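PDB 6IDY: lipase aflb from Neosartorya fumigata, which probably hydrolyses the ester bonds of lipids, as an alpha/beta-hydrolase lipase related to Candida antarctica lipase B. Local coordinates for residues 168-173 with 416-421; 195-200 with 209-214; 202-207 with 285-290; 239-244 with 295-300; 281-286 with 427-432. One frame throughout, in Å; residues are numbered along the deposited sequence.

The contacts lie progressively further from the centre of the chain, about 10 Å for contact 1 to about 19 Å for contact 5. Contact 1 holds the loop 168-173, probably beside the active site, against the helix at 414-424, and T169 OG1 joins it to contact 3 through Q288 OE1, 3.0 Å away. Contacts 3 and 5 lie closest together, with centres about 7 Å apart; both use the helix at 283-287, and L202 O meets T282 OG1 at 2.8 Å. The helix at 205-223 carries contacts 2 and 3. Contact 4, centred about 12 Å from contact 3, packs W241 beside Q206. The calcium ligands D255, A377, H380 and G382 belong to none of the segments.

Contact 1: residues 168-173 with 416-421; sequences GTATPA and LIALAE
The flat groups here are the peptide units and the carboxylate of E421; no aromatic ring takes part. The A170 carbonyl runs into the helix 416-421 and is met there by E421 and A418: its oxygen lies 3.3 Å from E421 CG, and E421 CB is equally near. A418 CA approaches A170 O at 3.4 Å in a C-H...O contact bent little from straight (161° at the hydrogen). The puckered ring of P172 offers its CD to I417 CG2 at 3.7 Å, the two side chains crossing obliquely. The carboxylate of E421 leaves the interface, because the chain folds back at chi2 (-68°), and OE2 is hydrogen-bonded to Y105 OH.

T169 and A170 are the middle residues of a type II turn from G168 to T171, and A170 takes the left-handed corner. The turn follows strand 161-166 at the place where the oxyanion-hole loop sits in lipases of the Candida antarctica B type, so it probably plays that part here. Consistent with this, T169 OG1 points away from the helix, to Q234 NE2 and Q288 OE1.

What faces the helix is small. A170 CB lies 3.9 Å from A418 CB, which lets the two backbones close to a CA-CA distance of 4.5 Å between A170 and A418. T171 OG1 touches A418 CB at 3.6 Å and donates to T169 O at 2.8 Å, meeting that carbonyl from above its plane; the chi1 of T171, -29°, departs from a staggered position. On the other sides of the helix F81, L16 and I40 cover A418, I417 and L416.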
# COMPACT_ATOMS: atom_id res chain seq x y z
N GLY A 168 -1.83 0.84 1.92
CA GLY A 168 -1.53 2.15 1.37
C GLY A 168 -2.60 3.16 1.73
O GLY A 168 -3.50 2.87 2.53
N THR A 169 -2.50 4.34 1.14
CA THR A 169 -3.42 5.46 1.38
C THR A 169 -4.86 5.15 1.00
O THR A 169 -5.12 4.59 -0.08
CB THR A 169 -2.91 6.70 0.65
OG1 THR A 169 -1.59 7.01 1.10
CG2 THR A 169 -3.81 7.91 0.83
N ALA A 170 -5.79 5.51 1.92
CA ALA A 170 -7.25 5.45 1.76
C ALA A 170 -7.82 4.06 1.46
O ALA A 170 -9.01 3.94 1.16
CB ALA A 170 -7.67 6.44 0.68
N THR A 171 -6.98 3.01 1.53
CA THR A 171 -7.43 1.67 1.16
C THR A 171 -7.15 0.66 2.28
O THR A 171 -5.99 0.51 2.67
CB THR A 171 -6.86 1.25 -0.21
OG1 THR A 171 -6.65 2.40 -1.03
CG2 THR A 171 -7.78 0.28 -0.95
N PRO A 172 -8.20 -0.01 2.82
CA PRO A 172 -7.96 -1.00 3.89
C PRO A 172 -7.11 -2.17 3.40
O PRO A 172 -7.22 -2.57 2.25
CB PRO A 172 -9.38 -1.47 4.27
CG PRO A 172 -10.30 -0.48 3.69
CD PRO A 172 -9.63 0.06 2.47
N ALA A 173 -6.28 -2.72 4.29
CA ALA A 173 -5.39 -3.84 4.02
C ALA A 173 -6.09 -5.09 3.53
O ALA A 173 -5.67 -5.66 2.53
CB ALA A 173 -4.58 -4.17 5.26
N LEU A 416 -11.61 2.84 -6.29
CA LEU A 416 -12.99 3.21 -5.99
C LEU A 416 -13.20 3.33 -4.49
O LEU A 416 -13.88 4.25 -4.03
CB LEU A 416 -13.98 2.20 -6.61
CG LEU A 416 -13.83 1.94 -8.12
CD1 LEU A 416 -14.68 0.75 -8.54
CD2 LEU A 416 -14.20 3.17 -8.96
N ILE A 417 -12.57 2.44 -3.71
CA ILE A 417 -12.62 2.49 -2.25
C ILE A 417 -11.79 3.69 -1.77
O ILE A 417 -12.27 4.47 -0.93
CB ILE A 417 -12.14 1.15 -1.62
CG1 ILE A 417 -13.15 0.02 -1.91
CG2 ILE A 417 -11.91 1.31 -0.11
CD1 ILE A 417 -12.62 -1.37 -1.62
N ALA A 418 -10.58 3.86 -2.35
CA ALA A 418 -9.69 4.98 -2.01
C ALA A 418 -10.40 6.33 -2.18
O ALA A 418 -10.31 7.17 -1.29
CB ALA A 418 -8.41 4.92 -2.83
N LEU A 419 -11.19 6.49 -3.27
CA LEU A 419 -11.94 7.72 -3.52
C LEU A 419 -13.03 7.93 -2.47
O LEU A 419 -13.13 9.03 -1.92
CB LEU A 419 -12.55 7.78 -4.93
CG LEU A 419 -13.27 9.10 -5.28
CD1 LEU A 419 -12.30 10.28 -5.28
CD2 LEU A 419 -14.01 9.00 -6.58
N ALA A 420 -13.82 6.87 -2.18
CA ALA A 420 -14.88 6.91 -1.17
C ALA A 420 -14.32 7.30 0.20
O ALA A 420 -14.86 8.19 0.83
CB ALA A 420 -15.56 5.55 -1.09
N GLU A 421 -13.19 6.67 0.63
CA GLU A 421 -12.54 6.98 1.91
C GLU A 421 -12.05 8.44 1.97
O GLU A 421 -12.26 9.11 2.98
CB GLU A 421 -11.40 6.00 2.20
CG GLU A 421 -11.85 4.62 2.65
CD GLU A 421 -12.51 4.54 4.02
OE1 GLU A 421 -12.12 5.31 4.92
OE2 GLU A 421 -13.43 3.70 4.18

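Contact 2: residues 195-200 with 209-214; sequences LNIPQA and SEYVAY
This is an apolar contact inside a beta-alpha connection: the loop leaving strand 190-195 folds back on the helix 205-223 that it leads into. Y211 buries most. P198 lies over one face of its ring, with CD 3.7 Å from the ring centroid and 17° off the normal, a CH-pi contact offset toward the rim. The two side chains meet tip to tip, so P198 CG comes to 3.5 Å from Y211 OH. I197 touches nearer the root of the same side chain, CG1 to Y211 CB at 4.3 Å.

At the strand end L195 reaches toward the helix, its side chain crossing that of Y211 at about a right angle. With CG anti to the backbone N (chi1 -175°), its CD2 settles 3.5 Å from Y211 C and 3.7 Å from V212 CG2, one methyl of the branched end pressed on the helix backbone as well as side chains.

L195 is paired through its backbone to L165 of the adjacent parallel strand 161-166. On the far side of that strand runs 227-232, where the helix delivers the chain, giving a beta-alpha-beta crossover. L143 and A146 also pack on Y211, while D238 and T239 of the helix 235-245 cover V212.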
# COMPACT_ATOMS: atom_id res chain seq x y z
N LEU A 195 -2.49 -5.48 8.47
CA LEU A 195 -2.74 -4.41 9.39
C LEU A 195 -3.80 -3.46 8.86
O LEU A 195 -3.55 -2.73 7.91
CB LEU A 195 -1.41 -3.70 9.67
CG LEU A 195 -1.38 -2.59 10.70
CD1 LEU A 195 -1.58 -3.14 12.12
CD2 LEU A 195 -0.08 -1.86 10.61
N ASN A 196 -4.99 -3.48 9.45
CA ASN A 196 -6.03 -2.55 9.04
C ASN A 196 -5.84 -1.28 9.86
O ASN A 196 -6.23 -1.23 11.03
CB ASN A 196 -7.42 -3.15 9.21
CG ASN A 196 -7.69 -4.30 8.28
OD1 ASN A 196 -7.52 -4.20 7.06
ND2 ASN A 196 -8.11 -5.42 8.84
N ILE A 197 -5.15 -0.28 9.28
CA ILE A 197 -4.89 1.00 9.94
C ILE A 197 -6.20 1.80 10.04
O ILE A 197 -6.85 2.00 9.01
CB ILE A 197 -3.74 1.80 9.24
CG1 ILE A 197 -2.39 1.01 9.32
CG2 ILE A 197 -3.60 3.22 9.83
CD1 ILE A 197 -1.23 1.54 8.43
N PRO A 198 -6.63 2.21 11.27
CA PRO A 198 -7.89 2.97 11.40
C PRO A 198 -7.91 4.24 10.56
O PRO A 198 -6.87 4.89 10.38
CB PRO A 198 -7.96 3.28 12.91
CG PRO A 198 -7.09 2.24 13.55
CD PRO A 198 -5.97 2.02 12.58
N GLN A 199 -9.10 4.57 10.01
CA GLN A 199 -9.35 5.71 9.12
C GLN A 199 -8.65 5.49 7.76
O GLN A 199 -8.36 6.45 7.04
CB GLN A 199 -8.97 7.07 9.78
CG GLN A 199 -9.90 7.53 10.92
CD GLN A 199 -9.90 6.64 12.15
OE1 GLN A 199 -10.85 5.89 12.39
NE2 GLN A 199 -8.85 6.71 12.95
N ALA A 200 -8.38 4.21 7.44
CA ALA A 200 -7.75 3.73 6.21
C ALA A 200 -6.50 4.55 5.81
O ALA A 200 -6.42 5.05 4.69
CB ALA A 200 -8.77 3.70 5.07
N SER A 209 2.09 4.97 11.60
CA SER A 209 3.35 4.27 11.83
C SER A 209 3.39 3.48 13.14
O SER A 209 4.07 2.45 13.19
CB SER A 209 4.50 5.27 11.80
OG SER A 209 4.51 5.95 10.55
N GLU A 210 2.69 3.95 14.19
CA GLU A 210 2.61 3.30 15.50
C GLU A 210 2.01 1.91 15.37
O GLU A 210 2.45 0.98 16.05
CB GLU A 210 1.77 4.13 16.48
CG GLU A 210 2.45 5.41 16.90
CD GLU A 210 1.83 6.07 18.11
OE1 GLU A 210 1.25 5.36 18.96
OE2 GLU A 210 1.94 7.31 18.23
N TYR A 211 1.01 1.76 14.47
CA TYR A 211 0.36 0.49 14.20
C TYR A 211 1.33 -0.50 13.57
O TYR A 211 1.27 -1.67 13.90
CB TYR A 211 -0.89 0.69 13.33
CG TYR A 211 -1.99 1.43 14.05
CD1 TYR A 211 -2.94 0.75 14.81
CD2 TYR A 211 -2.06 2.82 14.02
CE1 TYR A 211 -3.94 1.43 15.51
CE2 TYR A 211 -3.05 3.51 14.71
CZ TYR A 211 -4.00 2.81 15.45
OH TYR A 211 -5.00 3.48 16.10
N VAL A 212 2.25 -0.01 12.71
CA VAL A 212 3.29 -0.83 12.07
C VAL A 212 4.32 -1.25 13.13
O VAL A 212 4.64 -2.44 13.21
CB VAL A 212 3.96 -0.15 10.84
CG1 VAL A 212 5.05 -1.04 10.25
CG2 VAL A 212 2.93 0.20 9.78
N ALA A 213 4.83 -0.29 13.92
CA ALA A 213 5.82 -0.55 14.99
C ALA A 213 5.27 -1.57 15.98
O ALA A 213 5.97 -2.54 16.29
CB ALA A 213 6.17 0.74 15.72
N TYR A 214 4.00 -1.39 16.43
CA TYR A 214 3.41 -2.36 17.34
C TYR A 214 3.21 -3.72 16.68
O TYR A 214 3.55 -4.72 17.30
CB TYR A 214 2.12 -1.85 18.00
CG TYR A 214 1.62 -2.79 19.08
CD1 TYR A 214 2.13 -2.75 20.37
CD2 TYR A 214 0.65 -3.75 18.80
CE1 TYR A 214 1.69 -3.62 21.36
CE2 TYR A 214 0.21 -4.64 19.77
CZ TYR A 214 0.73 -4.57 21.05
OH TYR A 214 0.29 -5.45 22.01

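Contact 3: residues 202-207 with 285-290; sequences LNDVQI and LWQQGW
One segment starts a helix and the other lies partly on one: D204 is the N-cap of the helix that opens at V205, and the short helix 283-287 runs through L285 and W286. The backbones stay well apart, with CA atoms 7.0 Å from each other for L202 and L285 and 7.3 Å for V205 and Q287, so side chains bridge the gap.

Q287 does most of it. Its extended chain brings the amide across the helix start, where both halves are used. OE1 accepts from V205 N at 2.8 Å, almost straight (173°) and on a lone pair in the carbonyl plane. NE2 donates to D204 OD1, also at 2.8 Å, meeting the oxygen from above the carboxylate plane. The glutamine thus grips both the N-cap side chain and the first N-H of the helix.

This helix N-terminus belongs to the crossover that carries the chain from strand 190-195 to strand 227-232 of the alpha/beta-hydrolase sheet. D204 OD1 caps it by accepting from Q206 N at 3.0 Å. OD1 takes a third donor, Q206 NE2, on its syn lone pair, while the same nitrogen makes a longer bond to OD2 at 3.2 Å. Three donors and a helix start would be expected to stabilise the carboxylate as an anion. OE1, the other end of the Q206 amide, accepts from A436 N; NE2 itself has a further acceptor in A434 O.

Beside this polar cluster, L202 and L285 lie alongside each other, pointing the same way, their CD2 methyls 4.0 Å apart. V205 CG2 touches Q287 OE1 at 3.4 Å.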
# COMPACT_ATOMS: atom_id res chain seq x y z
N LEU A 202 -5.61 7.53 6.37
CA LEU A 202 -5.84 8.93 6.00
C LEU A 202 -5.50 9.91 7.11
O LEU A 202 -5.28 11.09 6.83
CB LEU A 202 -7.25 9.18 5.46
CG LEU A 202 -7.55 8.58 4.08
CD1 LEU A 202 -9.01 8.63 3.78
CD2 LEU A 202 -6.75 9.28 2.97
N ASN A 203 -5.37 9.42 8.36
CA ASN A 203 -4.92 10.25 9.48
C ASN A 203 -3.40 10.42 9.37
O ASN A 203 -2.76 9.83 8.50
CB ASN A 203 -5.23 9.59 10.84
CG ASN A 203 -6.67 9.54 11.27
OD1 ASN A 203 -7.57 10.14 10.68
ND2 ASN A 203 -6.91 8.81 12.35
N ASP A 204 -2.84 11.22 10.28
CA ASP A 204 -1.43 11.53 10.45
C ASP A 204 -0.56 10.25 10.28
O ASP A 204 -0.76 9.27 10.99
CB ASP A 204 -1.24 12.14 11.84
CG ASP A 204 0.14 12.66 12.20
OD1 ASP A 204 1.08 12.44 11.41
OD2 ASP A 204 0.27 13.28 13.27
N VAL A 205 0.37 10.28 9.30
CA VAL A 205 1.30 9.17 8.99
C VAL A 205 2.11 8.78 10.26
O VAL A 205 2.37 7.59 10.45
CB VAL A 205 2.23 9.48 7.77
CG1 VAL A 205 3.19 8.32 7.49
CG2 VAL A 205 1.41 9.80 6.52
N GLN A 206 2.43 9.76 11.13
CA GLN A 206 3.14 9.54 12.40
C GLN A 206 2.34 8.62 13.33
O GLN A 206 2.94 7.81 14.04
CB GLN A 206 3.46 10.88 13.09
CG GLN A 206 4.29 11.83 12.23
CD GLN A 206 4.41 13.21 12.82
OE1 GLN A 206 5.49 13.62 13.25
NE2 GLN A 206 3.32 13.96 12.83
N ILE A 207 1.00 8.74 13.32
CA ILE A 207 0.09 7.90 14.11
C ILE A 207 -0.03 6.54 13.41
O ILE A 207 0.04 5.51 14.08
CB ILE A 207 -1.33 8.55 14.30
CG1 ILE A 207 -1.26 9.96 14.98
CG2 ILE A 207 -2.31 7.61 15.03
CD1 ILE A 207 -0.59 10.06 16.37
N LEU A 285 -2.55 12.85 3.17
CA LEU A 285 -2.44 13.35 1.79
C LEU A 285 -1.47 14.52 1.76
O LEU A 285 -0.52 14.50 0.97
CB LEU A 285 -3.80 13.75 1.18
CG LEU A 285 -4.90 12.66 1.06
CD1 LEU A 285 -6.03 13.11 0.16
CD2 LEU A 285 -4.34 11.33 0.53
N TRP A 286 -1.65 15.50 2.68
CA TRP A 286 -0.77 16.65 2.78
C TRP A 286 0.66 16.28 3.14
O TRP A 286 1.59 16.84 2.55
CB TRP A 286 -1.33 17.73 3.72
CG TRP A 286 -2.35 18.61 3.06
CD1 TRP A 286 -3.65 18.79 3.45
CD2 TRP A 286 -2.18 19.38 1.86
NE1 TRP A 286 -4.28 19.65 2.57
CE2 TRP A 286 -3.40 20.03 1.60
CE3 TRP A 286 -1.09 19.60 0.99
CZ2 TRP A 286 -3.58 20.87 0.50
CZ3 TRP A 286 -1.27 20.45 -0.09
CH2 TRP A 286 -2.50 21.08 -0.32
N GLN A 287 0.86 15.31 4.05
CA GLN A 287 2.19 14.85 4.48
C GLN A 287 2.98 14.16 3.37
O GLN A 287 4.20 14.12 3.43
CB GLN A 287 2.09 13.90 5.68
CG GLN A 287 1.73 14.62 6.96
CD GLN A 287 1.40 13.66 8.07
OE1 GLN A 287 0.58 12.74 7.91
NE2 GLN A 287 2.01 13.87 9.22
N GLN A 288 2.28 13.62 2.36
CA GLN A 288 2.93 12.90 1.26
C GLN A 288 3.40 13.82 0.12
O GLN A 288 3.82 13.33 -0.93
CB GLN A 288 2.05 11.75 0.77
CG GLN A 288 2.06 10.61 1.79
CD GLN A 288 1.10 9.53 1.43
OE1 GLN A 288 -0.10 9.58 1.74
NE2 GLN A 288 1.61 8.51 0.77
N GLY A 289 3.40 15.13 0.36
CA GLY A 289 3.97 16.09 -0.57
C GLY A 289 5.48 15.97 -0.51
O GLY A 289 6.03 15.64 0.54
N TRP A 290 6.16 16.22 -1.64
CA TRP A 290 7.62 16.13 -1.77
C TRP A 290 8.41 16.92 -0.73
O TRP A 290 9.40 16.40 -0.21
CB TRP A 290 8.06 16.57 -3.17
CG TRP A 290 9.47 16.20 -3.52
CD1 TRP A 290 10.59 16.97 -3.33
CD2 TRP A 290 9.92 14.97 -4.10
NE1 TRP A 290 11.70 16.30 -3.79
CE2 TRP A 290 11.32 15.06 -4.25
CE3 TRP A 290 9.27 13.80 -4.53
CZ2 TRP A 290 12.09 14.02 -4.80
CZ3 TRP A 290 10.02 12.78 -5.08
CH2 TRP A 290 11.41 12.90 -5.23

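Contact 4: residues 239-244 with 295-300; sequences TQWALK and IRTLRG
L298 buries more surface than any other residue here, and W241 and K244 come next, in equal measure. L298, with CG anti to its backbone N (chi1 173°), sends CD1 between the side chains of the opposing helix: the methyl lies 3.7 Å from W241 CA and also touches Q240 CG. Its CB sits at the edge of the W241 indole, near the ring plane, at 3.8 Å from CE3. Further round the six-membered ring T297 CG2 approaches W241 CH2 at 3.9 Å. The indole has partners beyond the segments as well, since F294 stacks on it and NE1 is hydrogen-bonded to Y438 OH.

The two helices, 239-244 and 295-299, cross at 47° with their axes 10.7 Å apart, running in broadly the same sense. The first belongs to the helix 235-245, which follows strand 227-232 and leads to strand 253-259; in alpha/beta-hydrolases the helix after the sharp turn with the nucleophilic serine occupies this place. The second packs beside it; Q240 also touches F256 of strand 253-259.

K244 spans the gap with a fully extended chain. At its tip NZ donates to G300 O at 2.8 Å and to L298 O at 2.9 Å, both carbonyls being met from above their planes. T297 O lies 2.8 Å from NZ too. The ammonium therefore sits at the C-terminal end of the helix, where its charge would be favoured by the carbonyls gathered there. A bound sulfate, probably from the crystallisation liquor, lies about 6 Å from this side chain.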
# COMPACT_ATOMS: atom_id res chain seq x y z
N THR A 239 6.20 2.15 7.53
CA THR A 239 7.21 1.18 7.95
C THR A 239 8.54 1.85 8.23
O THR A 239 9.14 1.58 9.26
CB THR A 239 7.31 0.02 6.95
OG1 THR A 239 6.00 -0.48 6.69
CG2 THR A 239 8.24 -1.11 7.44
N GLN A 240 9.00 2.72 7.30
CA GLN A 240 10.26 3.45 7.45
C GLN A 240 10.26 4.32 8.71
O GLN A 240 11.27 4.34 9.42
CB GLN A 240 10.55 4.30 6.19
CG GLN A 240 11.97 4.89 6.15
CD GLN A 240 13.09 3.91 5.87
OE1 GLN A 240 12.91 2.68 5.85
NE2 GLN A 240 14.28 4.46 5.66
N TRP A 241 9.13 5.01 8.99
CA TRP A 241 8.98 5.83 10.20
C TRP A 241 9.02 4.92 11.45
O TRP A 241 9.73 5.24 12.40
CB TRP A 241 7.69 6.67 10.15
CG TRP A 241 7.54 7.66 11.28
CD1 TRP A 241 7.07 7.40 12.54
CD2 TRP A 241 7.84 9.06 11.24
NE1 TRP A 241 7.06 8.56 13.29
CE2 TRP A 241 7.51 9.60 12.51
CE3 TRP A 241 8.37 9.93 10.26
CZ2 TRP A 241 7.71 10.95 12.83
CZ3 TRP A 241 8.52 11.27 10.56
CH2 TRP A 241 8.18 11.78 11.83
N ALA A 242 8.31 3.77 11.42
CA ALA A 242 8.31 2.80 12.53
C ALA A 242 9.72 2.27 12.79
O ALA A 242 10.16 2.23 13.94
CB ALA A 242 7.36 1.64 12.21
N LEU A 243 10.46 1.92 11.72
CA LEU A 243 11.83 1.42 11.83
C LEU A 243 12.78 2.48 12.41
O LEU A 243 13.60 2.17 13.28
CB LEU A 243 12.34 0.90 10.48
CG LEU A 243 11.67 -0.37 9.94
CD1 LEU A 243 12.03 -0.59 8.48
CD2 LEU A 243 12.04 -1.61 10.80
N LYS A 244 12.64 3.73 11.96
CA LYS A 244 13.47 4.84 12.43
C LYS A 244 13.24 5.15 13.92
O LYS A 244 14.20 5.14 14.71
CB LYS A 244 13.22 6.10 11.57
CG LYS A 244 13.92 7.36 12.10
CD LYS A 244 13.96 8.47 11.05
CE LYS A 244 14.86 9.59 11.51
NZ LYS A 244 14.58 10.84 10.76
N ILE A 295 8.12 14.52 5.45
CA ILE A 295 9.11 13.87 4.59
C ILE A 295 10.53 14.27 4.99
O ILE A 295 11.38 13.40 5.16
CB ILE A 295 8.78 14.11 3.08
CG1 ILE A 295 7.46 13.40 2.66
CG2 ILE A 295 9.95 13.73 2.15
CD1 ILE A 295 7.40 11.87 2.81
N ARG A 296 10.77 15.58 5.17
CA ARG A 296 12.07 16.14 5.58
C ARG A 296 12.50 15.57 6.94
O ARG A 296 13.67 15.23 7.12
CB ARG A 296 11.98 17.67 5.63
CG ARG A 296 13.30 18.39 5.91
CD ARG A 296 13.38 19.76 5.23
NE ARG A 296 12.19 20.59 5.46
CZ ARG A 296 11.23 20.81 4.57
NH1 ARG A 296 11.30 20.26 3.36
NH2 ARG A 296 10.19 21.57 4.87
N THR A 297 11.54 15.46 7.90
CA THR A 297 11.81 14.90 9.23
C THR A 297 12.18 13.43 9.11
O THR A 297 13.15 13.00 9.72
CB THR A 297 10.62 15.11 10.18
OG1 THR A 297 10.36 16.51 10.29
CG2 THR A 297 10.87 14.54 11.58
N LEU A 298 11.41 12.66 8.32
CA LEU A 298 11.68 11.24 8.13
C LEU A 298 13.04 11.00 7.51
O LEU A 298 13.79 10.17 8.02
CB LEU A 298 10.58 10.58 7.27
CG LEU A 298 10.83 9.10 6.87
CD1 LEU A 298 10.96 8.19 8.09
CD2 LEU A 298 9.77 8.60 5.92
N ARG A 299 13.36 11.73 6.44
CA ARG A 299 14.59 11.57 5.67
C ARG A 299 15.84 12.06 6.38
O ARG A 299 16.94 11.64 6.01
CB ARG A 299 14.46 12.23 4.29
CG ARG A 299 13.40 11.52 3.45
CD ARG A 299 13.26 12.15 2.08
NE ARG A 299 14.42 11.86 1.22
CZ ARG A 299 14.53 10.78 0.47
NH1 ARG A 299 13.59 9.84 0.48
NH2 ARG A 299 15.60 10.62 -0.30
N GLY A 300 15.69 12.90 7.40
CA GLY A 300 16.82 13.37 8.20
C GLY A 300 17.45 12.24 9.00
O GLY A 300 16.81 11.20 9.19

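Contact 5: residues 281-286 with 427-432; sequences CTPSLW and PKTFGE
A single antiparallel bridge links the segments, C281 and T429 forming a hydrogen-bonded pair with their CA atoms 5.2 Å apart. C281 N donates to T429 O at 2.8 Å, nearly straight (171°), and T429 N returns the bond to C281 O at 2.9 Å. C281 O also meets K428 CA at 3.2 Å, while the lysine chain leads away, its NZ hydrogen-bonded to Y425 O and L423 O.

W286 adds the largest side-chain share. Its NE1 donates to T429 O at 2.9 Å; the oxygen lies in the indole plane, at the ring edge, but the bond is bent at the hydrogen (132°). Over one face of the indole the loop turns past: F430 O sits 3.4 Å above the plane, and G431 CA makes a CH-pi contact 4.1 Å from the centroid of the five-membered ring. At the base of the side chain, W286 CB meets E432 N at 3.7 Å.

The chemistry is mostly backbone polar, with the T429 carbonyl, which accepts two hydrogen bonds, as the shared point: it fastens the loop after helix 414-424 both to W286 on the short helix 283-287 and to the segment anchored by the disulfide between C281 and C273.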
# COMPACT_ATOMS: atom_id res chain seq x y z
N CYS A 281 -7.94 18.48 2.25
CA CYS A 281 -7.65 17.06 2.09
C CYS A 281 -7.57 16.34 3.43
O CYS A 281 -8.37 16.63 4.30
CB CYS A 281 -6.36 16.90 1.28
SG CYS A 281 -6.33 17.91 -0.23
N THR A 282 -6.65 15.39 3.59
CA THR A 282 -6.50 14.67 4.85
C THR A 282 -5.06 14.86 5.34
O THR A 282 -4.21 15.22 4.51
CB THR A 282 -6.93 13.18 4.74
OG1 THR A 282 -5.81 12.37 4.40
CG2 THR A 282 -8.09 12.95 3.77
N PRO A 283 -4.74 14.60 6.64
CA PRO A 283 -3.35 14.75 7.10
C PRO A 283 -2.34 13.96 6.27
O PRO A 283 -1.33 14.54 5.88
CB PRO A 283 -3.40 14.25 8.55
CG PRO A 283 -4.79 14.50 8.98
CD PRO A 283 -5.63 14.21 7.76
N SER A 284 -2.61 12.66 5.99
CA SER A 284 -1.68 11.81 5.23
C SER A 284 -1.51 12.25 3.78
O SER A 284 -0.42 12.06 3.24
CB SER A 284 -2.05 10.34 5.33
OG SER A 284 -3.11 10.00 4.46
N LEU A 285 -2.55 12.85 3.17
CA LEU A 285 -2.44 13.35 1.79
C LEU A 285 -1.47 14.52 1.76
O LEU A 285 -0.52 14.50 0.97
CB LEU A 285 -3.80 13.75 1.18
CG LEU A 285 -4.90 12.66 1.06
CD1 LEU A 285 -6.03 13.11 0.16
CD2 LEU A 285 -4.34 11.33 0.53
N TRP A 286 -1.65 15.50 2.68
CA TRP A 286 -0.77 16.65 2.78
C TRP A 286 0.66 16.28 3.14
O TRP A 286 1.59 16.84 2.55
CB TRP A 286 -1.33 17.73 3.72
CG TRP A 286 -2.35 18.61 3.06
CD1 TRP A 286 -3.65 18.79 3.45
CD2 TRP A 286 -2.18 19.38 1.86
NE1 TRP A 286 -4.28 19.65 2.57
CE2 TRP A 286 -3.40 20.03 1.60
CE3 TRP A 286 -1.09 19.60 0.99
CZ2 TRP A 286 -3.58 20.87 0.50
CZ3 TRP A 286 -1.27 20.45 -0.09
CH2 TRP A 286 -2.50 21.08 -0.32
N PRO A 427 -12.85 15.72 9.89
CA PRO A 427 -12.75 17.02 9.21
C PRO A 427 -11.58 17.08 8.24
O PRO A 427 -10.54 16.48 8.50
CB PRO A 427 -12.65 18.01 10.38
CG PRO A 427 -11.96 17.24 11.48
CD PRO A 427 -12.28 15.77 11.26
N LYS A 428 -11.76 17.77 7.10
CA LYS A 428 -10.69 17.91 6.12
C LYS A 428 -9.71 18.99 6.57
O LYS A 428 -10.05 19.81 7.42
CB LYS A 428 -11.24 18.13 4.70
CG LYS A 428 -11.62 16.80 4.06
CD LYS A 428 -12.05 16.92 2.61
CE LYS A 428 -12.47 15.57 2.07
NZ LYS A 428 -13.76 15.11 2.66
N THR A 429 -8.47 18.92 6.09
CA THR A 429 -7.40 19.83 6.51
C THR A 429 -6.75 20.52 5.32
O THR A 429 -6.64 19.92 4.26
CB THR A 429 -6.33 19.07 7.34
OG1 THR A 429 -5.68 18.12 6.49
CG2 THR A 429 -6.91 18.35 8.55
N PHE A 430 -6.28 21.75 5.53
CA PHE A 430 -5.61 22.55 4.51
C PHE A 430 -4.08 22.42 4.53
O PHE A 430 -3.42 22.91 3.62
CB PHE A 430 -6.01 24.02 4.66
CG PHE A 430 -7.35 24.34 4.04
CD1 PHE A 430 -8.53 23.97 4.67
CD2 PHE A 430 -7.43 25.04 2.84
CE1 PHE A 430 -9.77 24.27 4.10
CE2 PHE A 430 -8.67 25.34 2.27
CZ PHE A 430 -9.83 24.96 2.91
N GLY A 431 -3.54 21.78 5.56
CA GLY A 431 -2.10 21.59 5.70
C GLY A 431 -1.75 20.39 6.55
O GLY A 431 -2.62 19.83 7.22
N GLU A 432 -0.48 19.99 6.53
CA GLU A 432 0.03 18.85 7.29
C GLU A 432 0.03 19.12 8.82
O GLU A 432 0.17 20.27 9.23
CB GLU A 432 1.44 18.47 6.80
CG GLU A 432 2.52 19.50 7.11
CD GLU A 432 3.93 19.08 6.73
OE1 GLU A 432 4.32 17.94 7.07
OE2 GLU A 432 4.63 19.90 6.10